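Local atomic coordinates of sensory rhodopsin transducer (Thermotoga maritima, PDB entry 1NC7), a protein that is of unknown function but belongs to the sensory rhodopsin transducer family and binds magnesium ions, one of them shared by four subunits. Residues M23-W29 / A105-V111; V112-S116 / M128-G132. All blocks are in the same frame, centred on the assembly; numbering follows the deposited sequence.

Contact 1 (M23-W29 / A105-V111); sequences MNGARKW and AESNVPV
Trp29 and Val111 meet at the apolar centre, indole CD1 lying 4.1 Å from Val111 CG2, while Trp29 CB rests near Ala105 CB. A chi1 of -69°, with CG anti to the carbonyl carbon, brings the indole edge to Val111: the single N-H of NE1 is divided between Ala26 O (3.1 Å) and a weak, more bent bond to Val111 O, which lies near the ring plane. Val111 N binds Ala26 O as well, from the opposite face of its carbonyl plane, so this oxygen is gripped by two donors. Edge-to-face against the ring stands Tyr133 of the second subunit. Farther out, the selenium of selenomethionine Met23 (SE) packs on Pro110 CD at 3.8 Å. Within the all-beta fold, strands 28-34 and 101-107 pair antiparallel; past the corners at Arg27 and Asn108-Val109, Ala26 instead pairs with Val111, on strand 110-121. Here Arg27 NE reaches Ser107 O in the guanidinium plane (2.9 Å, 165°), and Asn108 O lies over one guanidinium face without bonding. At the polar edge, Lys28 NZ forms a salt bridge to the anti side of Glu106 OE2 (2.8 Å); Arg63 takes Glu106 OE1, and a water links Lys28 NZ to Ser107 O.

Contact 2 (V112-S116 / M128-G132); sequences VMQLS and MTTIG. With MG (magnesium ion), chain F.
The one flat side-chain group here, the Gln114 amide, directs an edge at Thr129: NE2 donates to Thr129 OG1 at 2.9 Å and 164°, with the hydroxyl oxygen nearly in the amide plane. The motif is a beta hairpin of strands 110-121 and 124-135, whose short segments run antiparallel at 164°. The Thr129 methyl CG2 lies 3.7 Å from the same NE2. With chi1 at -175° and the chain extended beyond CG, the amide is carried diagonally, past the pair partner Ile131, to Thr129 on the same face of the sheet. Its OE1 is held by Asp33 N of the second subunit, so both ends of the amide have partners that fix its rotation. Leu115 and Thr130 form the hydrogen-bonded pair, with 3.1 Å for both Leu115 N to Thr130 O and Thr130 N to Leu115 O. Thr129 OG1 also lies 2.6 Å from Ser116 OG and close to Leu115 O, making a buried polar cluster; Ser116 OG is bonded in turn to Asp33 of the second subunit. Toward the other end, Ile131 CD1 packs against Val112 CG1 at 4.0 Å. Thr129 O binds the magnesium ion at 2.3 Å, and Thr129 O of each of the other three subunits completes its protein ligands.

Contact 1 and contact 2 have centres 14 Å apart and lie in series along the chain, 23-29/105-111 closing before 112-116/128-132 opens. Strand 110-121 serves both, and strands 28-34, 124-135 and 110-121 are consecutive neighbours in one antiparallel sheet. The two contacts touch directly: Trp29 CZ2 packs 3.4 Å from Val112 CA, and Ala105 CB lies 3.5 Å from CE of selenomethionine Met113. Contact 1, partly buried, lies where the chain turns its corners, its centre about 13 Å from that of the chain; contact 2, wholly buried, is about 8 Å from it. Both reach the second subunit, but it is contact 2 that contributes to the magnesium site, where Thr129 O of each of the four subunits binds the same ion.

Contact 1 (M23-W29 / A105-V111)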
HETATM    1  N   MSE D  23     -19.068  -9.397  12.649  1.00 52.61           N
HETATM    2  CA  MSE D  23     -17.774  -8.856  13.055  1.00 47.34           C
HETATM    3  C   MSE D  23     -16.988  -8.301  11.869  1.00 42.04           C
HETATM    4  O   MSE D  23     -17.200  -8.711  10.728  1.00 41.57           O
HETATM    5  CB  MSE D  23     -16.961  -9.945  13.756  1.00 49.90           C
HETATM    6  CG  MSE D  23     -17.684 -10.569  14.942  1.00 52.40           C
HETATM    7 SE   MSE D  23     -16.762 -12.090  15.687  0.52 52.18          SE
HETATM    8  CE  MSE D  23     -17.477 -13.465  14.535  1.00 57.03           C
ATOM      9  N   ASN D  24     -16.079  -7.371  12.147  1.00 32.87           N
ATOM     10  CA  ASN D  24     -15.268  -6.756  11.101  1.00 24.39           C
ATOM     11  C   ASN D  24     -13.813  -7.204  11.147  1.00 19.77           C
ATOM     12  O   ASN D  24     -13.204  -7.278  12.215  1.00 18.99           O
ATOM     13  CB  ASN D  24     -15.293  -5.230  11.224  1.00 24.14           C
ATOM     14  CG  ASN D  24     -16.693  -4.669  11.303  1.00 24.71           C
ATOM     15  OD1 ASN D  24     -17.521  -4.902  10.420  1.00 22.84           O
ATOM     16  ND2 ASN D  24     -16.965  -3.917  12.362  1.00 23.30           N
ATOM     17  N   GLY D  25     -13.254  -7.492   9.980  1.00 14.14           N
ATOM     18  CA  GLY D  25     -11.865  -7.898   9.923  1.00 11.52           C
ATOM     19  C   GLY D  25     -11.627  -9.357   9.602  1.00  9.26           C
ATOM     20  O   GLY D  25     -12.518 -10.066   9.133  1.00  9.72           O
ATOM     21  N   ALA D  26     -10.403  -9.796   9.860  1.00  7.30           N
ATOM     22  CA  ALA D  26      -9.996 -11.168   9.602  1.00  7.57           C
ATOM     23  C   ALA D  26      -9.142 -11.673  10.756  1.00  7.54           C
ATOM     24  O   ALA D  26      -8.542 -10.889  11.487  1.00  6.26           O
ATOM     25  CB  ALA D  26      -9.211 -11.237   8.301  1.00  7.32           C
ATOM     26  N   ARG D  27      -9.077 -12.989  10.917  1.00  7.53           N
ATOM     27  CA  ARG D  27      -8.299 -13.556  12.007  1.00  8.70           C
ATOM     28  C   ARG D  27      -6.813 -13.754  11.716  1.00  8.28           C
ATOM     29  O   ARG D  27      -6.023 -13.941  12.639  1.00 10.77           O
ATOM     30  CB  ARG D  27      -8.927 -14.875  12.459  1.00 10.68           C
ATOM     31  CG  ARG D  27     -10.245 -14.677  13.199  1.00 15.80           C
ATOM     32  CD  ARG D  27     -10.802 -15.991  13.715  1.00 19.75           C
ATOM     33  NE  ARG D  27      -9.867 -16.670  14.608  1.00 24.26           N
ATOM     34  CZ  ARG D  27     -10.086 -17.864  15.149  1.00 26.69           C
ATOM     35  NH1 ARG D  27     -11.210 -18.516  14.888  1.00 28.60           N
ATOM     36  NH2 ARG D  27      -9.179 -18.409  15.949  1.00 27.73           N
ATOM     37  N   LYS D  28      -6.427 -13.706  10.444  1.00  7.05           N
ATOM     38  CA  LYS D  28      -5.023 -13.889  10.094  1.00  7.60           C
ATOM     39  C   LYS D  28      -4.520 -12.800   9.155  1.00  5.95           C
ATOM     40  O   LYS D  28      -5.171 -12.477   8.163  1.00  6.08           O
ATOM     41  CB  LYS D  28      -4.811 -15.263   9.458  1.00  9.50           C
ATOM     42  CG  LYS D  28      -5.174 -16.420  10.379  1.00 12.73           C
ATOM     43  CD  LYS D  28      -4.802 -17.757   9.758  1.00 16.76           C
ATOM     44  CE  LYS D  28      -5.254 -18.917  10.634  1.00 19.03           C
ATOM     45  NZ  LYS D  28      -4.694 -18.833  12.011  1.00 22.30           N
ATOM     46  N   TRP D  29      -3.356 -12.243   9.483  1.00  5.08           N
ATOM     47  CA  TRP D  29      -2.746 -11.176   8.690  1.00  4.78           C
ATOM     48  C   TRP D  29      -1.289 -11.489   8.380  1.00  4.25           C
ATOM     49  O   TRP D  29      -0.583 -12.064   9.208  1.00  5.94           O
ATOM     50  CB  TRP D  29      -2.863  -9.841   9.433  1.00  5.50           C
ATOM     51  CG  TRP D  29      -4.272  -9.368   9.506  1.00  4.53           C
ATOM     52  CD1 TRP D  29      -5.232  -9.749  10.407  1.00  3.14           C
ATOM     53  CD2 TRP D  29      -4.920  -8.498   8.574  1.00  4.06           C
ATOM     54  NE1 TRP D  29      -6.437  -9.171  10.085  1.00  5.27           N
ATOM     55  CE2 TRP D  29      -6.274  -8.399   8.965  1.00  4.60           C
ATOM     56  CE3 TRP D  29      -4.486  -7.792   7.443  1.00  5.05           C
ATOM     57  CZ2 TRP D  29      -7.200  -7.625   8.259  1.00  3.83           C
ATOM     58  CZ3 TRP D  29      -5.408  -7.023   6.743  1.00  4.59           C
ATOM     59  CH2 TRP D  29      -6.750  -6.946   7.156  1.00  5.20           C
ATOM     60  N   ALA D 105       0.368 -12.899  11.675  1.00  6.18           N
ATOM     61  CA  ALA D 105      -0.339 -12.596  12.909  1.00  6.84           C
ATOM     62  C   ALA D 105      -1.645 -13.370  12.946  1.00  7.75           C
ATOM     63  O   ALA D 105      -2.403 -13.367  11.979  1.00  9.45           O
ATOM     64  CB  ALA D 105      -0.607 -11.097  12.997  1.00  5.78           C
ATOM     65  N   GLU D 106      -1.905 -14.030  14.070  1.00  7.63           N
ATOM     66  CA  GLU D 106      -3.115 -14.827  14.228  1.00  8.51           C
ATOM     67  C   GLU D 106      -3.907 -14.363  15.446  1.00  7.59           C
ATOM     68  O   GLU D 106      -3.389 -14.342  16.560  1.00  8.65           O
ATOM     69  CB  GLU D 106      -2.739 -16.299  14.374  1.00  9.64           C
ATOM     70  CG  GLU D 106      -2.062 -16.872  13.142  1.00 13.31           C
ATOM     71  CD  GLU D 106      -1.477 -18.246  13.386  1.00 15.61           C
ATOM     72  OE1 GLU D 106      -0.473 -18.340  14.124  1.00 16.19           O
ATOM     73  OE2 GLU D 106      -2.026 -19.231  12.846  1.00 17.88           O
ATOM     74  N   SER D 107      -5.163 -13.996  15.215  1.00  8.00           N
ATOM     75  CA  SER D 107      -6.042 -13.503  16.268  1.00  8.67           C
ATOM     76  C   SER D 107      -7.211 -14.444  16.521  1.00  9.45           C
ATOM     77  O   SER D 107      -7.650 -15.154  15.619  1.00  9.84           O
ATOM     78  CB  SER D 107      -6.579 -12.122  15.880  1.00  9.08           C
ATOM     79  OG  SER D 107      -7.421 -11.595  16.890  1.00  8.76           O
ATOM     80  N   ASN D 108      -7.713 -14.442  17.753  1.00  9.46           N
ATOM     81  CA  ASN D 108      -8.840 -15.295  18.111  1.00 10.66           C
ATOM     82  C   ASN D 108     -10.144 -14.682  17.601  1.00 11.23           C
ATOM     83  O   ASN D 108     -11.147 -15.376  17.441  1.00 12.65           O
ATOM     84  CB  ASN D 108      -8.891 -15.494  19.631  1.00 11.74           C
ATOM     85  CG  ASN D 108      -9.172 -14.210  20.381  1.00 13.52           C
ATOM     86  OD1 ASN D 108      -8.600 -13.166  20.082  1.00 10.74           O
ATOM     87  ND2 ASN D 108     -10.053 -14.285  21.376  1.00 17.80           N
ATOM     88  N   VAL D 109     -10.119 -13.376  17.343  1.00 10.26           N
ATOM     89  CA  VAL D 109     -11.280 -12.660  16.826  1.00 10.05           C
ATOM     90  C   VAL D 109     -10.830 -11.773  15.668  1.00  9.23           C
ATOM     91  O   VAL D 109      -9.662 -11.394  15.585  1.00  9.66           O
ATOM     92  CB  VAL D 109     -11.946 -11.767  17.901  1.00 11.10           C
ATOM     93  CG1 VAL D 109     -12.454 -12.624  19.051  1.00 12.27           C
ATOM     94  CG2 VAL D 109     -10.959 -10.718  18.397  1.00 11.76           C
ATOM     95  N   PRO D 110     -11.752 -11.431  14.761  1.00  8.68           N
ATOM     96  CA  PRO D 110     -11.411 -10.585  13.613  1.00  7.08           C
ATOM     97  C   PRO D 110     -10.840  -9.221  13.992  1.00  7.12           C
ATOM     98  O   PRO D 110     -11.346  -8.553  14.894  1.00  7.19           O
ATOM     99  CB  PRO D 110     -12.741 -10.455  12.874  1.00  8.84           C
ATOM    100  CG  PRO D 110     -13.447 -11.744  13.213  1.00  9.95           C
ATOM    101  CD  PRO D 110     -13.154 -11.879  14.683  1.00 10.38           C
ATOM    102  N   VAL D 111      -9.775  -8.826  13.299  1.00  5.41           N
ATOM    103  CA  VAL D 111      -9.138  -7.526  13.501  1.00  5.73           C
ATOM    104  C   VAL D 111      -8.624  -7.064  12.140  1.00  4.47           C
ATOM    105  O   VAL D 111      -8.757  -7.778  11.151  1.00  4.82           O
ATOM    106  CB  VAL D 111      -7.944  -7.609  14.492  1.00  4.63           C
ATOM    107  CG1 VAL D 111      -8.448  -7.966  15.883  1.00  5.39           C
ATOM    108  CG2 VAL D 111      -6.926  -8.637  14.013  1.00  5.64           C
TER
HETATM  109  O   HOH W   1     -12.096  -5.922  14.473  1.00  9.15           O
HETATM  110  O   HOH W   2      -6.338 -17.087  13.673  1.00 21.24           O

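Contact 2 (V112-S116 / M128-G132)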
ATOM      1  N   VAL D 112      -8.063  -5.860  12.082  1.00  4.07           N
ATOM      2  CA  VAL D 112      -7.514  -5.352  10.829  1.00  4.03           C
ATOM      3  C   VAL D 112      -6.108  -4.869  11.142  1.00  3.13           C
ATOM      4  O   VAL D 112      -5.875  -4.272  12.197  1.00  3.15           O
ATOM      5  CB  VAL D 112      -8.344  -4.182  10.259  1.00  3.96           C
ATOM      6  CG1 VAL D 112      -7.776  -3.765   8.906  1.00  5.78           C
ATOM      7  CG2 VAL D 112      -9.802  -4.600  10.106  1.00  4.49           C
HETATM    8  N   MSE D 113      -5.172  -5.133  10.236  1.00  3.66           N
HETATM    9  CA  MSE D 113      -3.786  -4.737  10.462  1.00  3.98           C
HETATM   10  C   MSE D 113      -3.123  -4.034   9.292  1.00  3.05           C
HETATM   11  O   MSE D 113      -3.448  -4.282   8.128  1.00  3.39           O
HETATM   12  CB  MSE D 113      -2.947  -5.954  10.836  1.00  5.78           C
HETATM   13  CG  MSE D 113      -3.391  -6.631  12.107  1.00  4.51           C
HETATM   14 SE   MSE D 113      -2.131  -7.967  12.665  0.87 12.86          SE
HETATM   15  CE  MSE D 113      -3.330  -9.063  13.691  1.00 10.80           C
ATOM     16  N   GLN D 114      -2.167  -3.173   9.631  1.00  3.36           N
ATOM     17  CA  GLN D 114      -1.406  -2.394   8.659  1.00  3.35           C
ATOM     18  C   GLN D 114       0.020  -2.287   9.193  1.00  4.16           C
ATOM     19  O   GLN D 114       0.219  -2.146  10.398  1.00  6.02           O
ATOM     20  CB  GLN D 114      -2.028  -0.997   8.537  1.00  4.03           C
ATOM     21  CG  GLN D 114      -1.412  -0.091   7.477  1.00  4.99           C
ATOM     22  CD  GLN D 114      -2.157   1.233   7.352  1.00  5.72           C
ATOM     23  OE1 GLN D 114      -3.290   1.369   7.818  1.00  4.60           O
ATOM     24  NE2 GLN D 114      -1.527   2.212   6.719  1.00  3.99           N
ATOM     25  N   LEU D 115       1.009  -2.363   8.306  1.00  4.02           N
ATOM     26  CA  LEU D 115       2.406  -2.264   8.725  1.00  3.65           C
ATOM     27  C   LEU D 115       3.065  -1.057   8.077  1.00  3.30           C
ATOM     28  O   LEU D 115       2.991  -0.874   6.859  1.00  4.03           O
ATOM     29  CB  LEU D 115       3.187  -3.523   8.334  1.00  4.24           C
ATOM     30  CG  LEU D 115       4.669  -3.565   8.739  1.00  5.18           C
ATOM     31  CD1 LEU D 115       4.786  -3.590  10.260  1.00  6.50           C
ATOM     32  CD2 LEU D 115       5.337  -4.795   8.135  1.00  5.79           C
ATOM     33  N   SER D 116       3.716  -0.239   8.896  1.00  4.27           N
ATOM     34  CA  SER D 116       4.386   0.949   8.397  1.00  3.75           C
ATOM     35  C   SER D 116       5.819   0.990   8.881  1.00  5.46           C
ATOM     36  O   SER D 116       6.126   0.547   9.982  1.00  5.94           O
ATOM     37  CB  SER D 116       3.652   2.201   8.866  1.00  6.14           C
ATOM     38  OG  SER D 116       2.300   2.145   8.464  1.00  5.73           O
HETATM   39  N   MSE D 128       6.788   4.300   4.585  1.00  4.43           N
HETATM   40  CA  MSE D 128       6.148   3.421   3.611  1.00  3.12           C
HETATM   41  C   MSE D 128       5.128   2.631   4.412  1.00  3.76           C
HETATM   42  O   MSE D 128       5.307   2.420   5.610  1.00  3.36           O
HETATM   43  CB  MSE D 128       7.149   2.484   2.918  1.00  5.80           C
HETATM   44  CG  MSE D 128       7.890   1.519   3.824  1.00  3.74           C
HETATM   45 SE   MSE D 128       9.027   0.309   2.811  0.95 12.42          SE
HETATM   46  CE  MSE D 128       8.371  -1.395   3.479  1.00  5.44           C
ATOM     47  N   THR D 129       4.051   2.206   3.765  1.00  1.83           N
ATOM     48  CA  THR D 129       3.029   1.463   4.490  1.00  1.99           C
ATOM     49  C   THR D 129       2.171   0.645   3.559  1.00  2.09           C
ATOM     50  O   THR D 129       2.113   0.898   2.363  1.00  2.66           O
ATOM     51  CB  THR D 129       2.075   2.426   5.246  1.00  2.18           C
ATOM     52  OG1 THR D 129       1.271   1.687   6.176  1.00  4.30           O
ATOM     53  CG2 THR D 129       1.145   3.135   4.261  1.00  3.27           C
ATOM     54  N   THR D 130       1.523  -0.364   4.123  1.00  2.73           N
ATOM     55  CA  THR D 130       0.573  -1.157   3.367  1.00  2.35           C
ATOM     56  C   THR D 130      -0.360  -1.914   4.287  1.00  2.72           C
ATOM     57  O   THR D 130       0.014  -2.321   5.390  1.00  1.43           O
ATOM     58  CB  THR D 130       1.232  -2.197   2.434  1.00  2.69           C
ATOM     59  OG1 THR D 130       0.210  -2.823   1.637  1.00  3.32           O
ATOM     60  CG2 THR D 130       1.952  -3.273   3.239  1.00  4.19           C
ATOM     61  N   ILE D 131      -1.596  -2.053   3.830  1.00  3.07           N
ATOM     62  CA  ILE D 131      -2.587  -2.841   4.535  1.00  3.49           C
ATOM     63  C   ILE D 131      -2.007  -4.241   4.287  1.00  3.85           C
ATOM     64  O   ILE D 131      -1.329  -4.463   3.278  1.00  3.86           O
ATOM     65  CB  ILE D 131      -3.976  -2.684   3.860  1.00  4.35           C
ATOM     66  CG1 ILE D 131      -5.066  -3.310   4.733  1.00  4.67           C
ATOM     67  CG2 ILE D 131      -3.966  -3.316   2.467  1.00  5.11           C
ATOM     68  CD1 ILE D 131      -5.368  -2.514   5.995  1.00  6.32           C
ATOM     69  N   GLY D 132      -2.236  -5.188   5.187  1.00  4.11           N
ATOM     70  CA  GLY D 132      -1.671  -6.509   4.955  1.00  4.22           C
ATOM     71  C   GLY D 132      -2.551  -7.430   4.137  1.00  4.31           C
ATOM     72  O   GLY D 132      -3.638  -7.042   3.702  1.00  5.78           O
TER
HETATM   73 MG    MG F1501       1.699   1.569   0.184  1.00  4.61          MG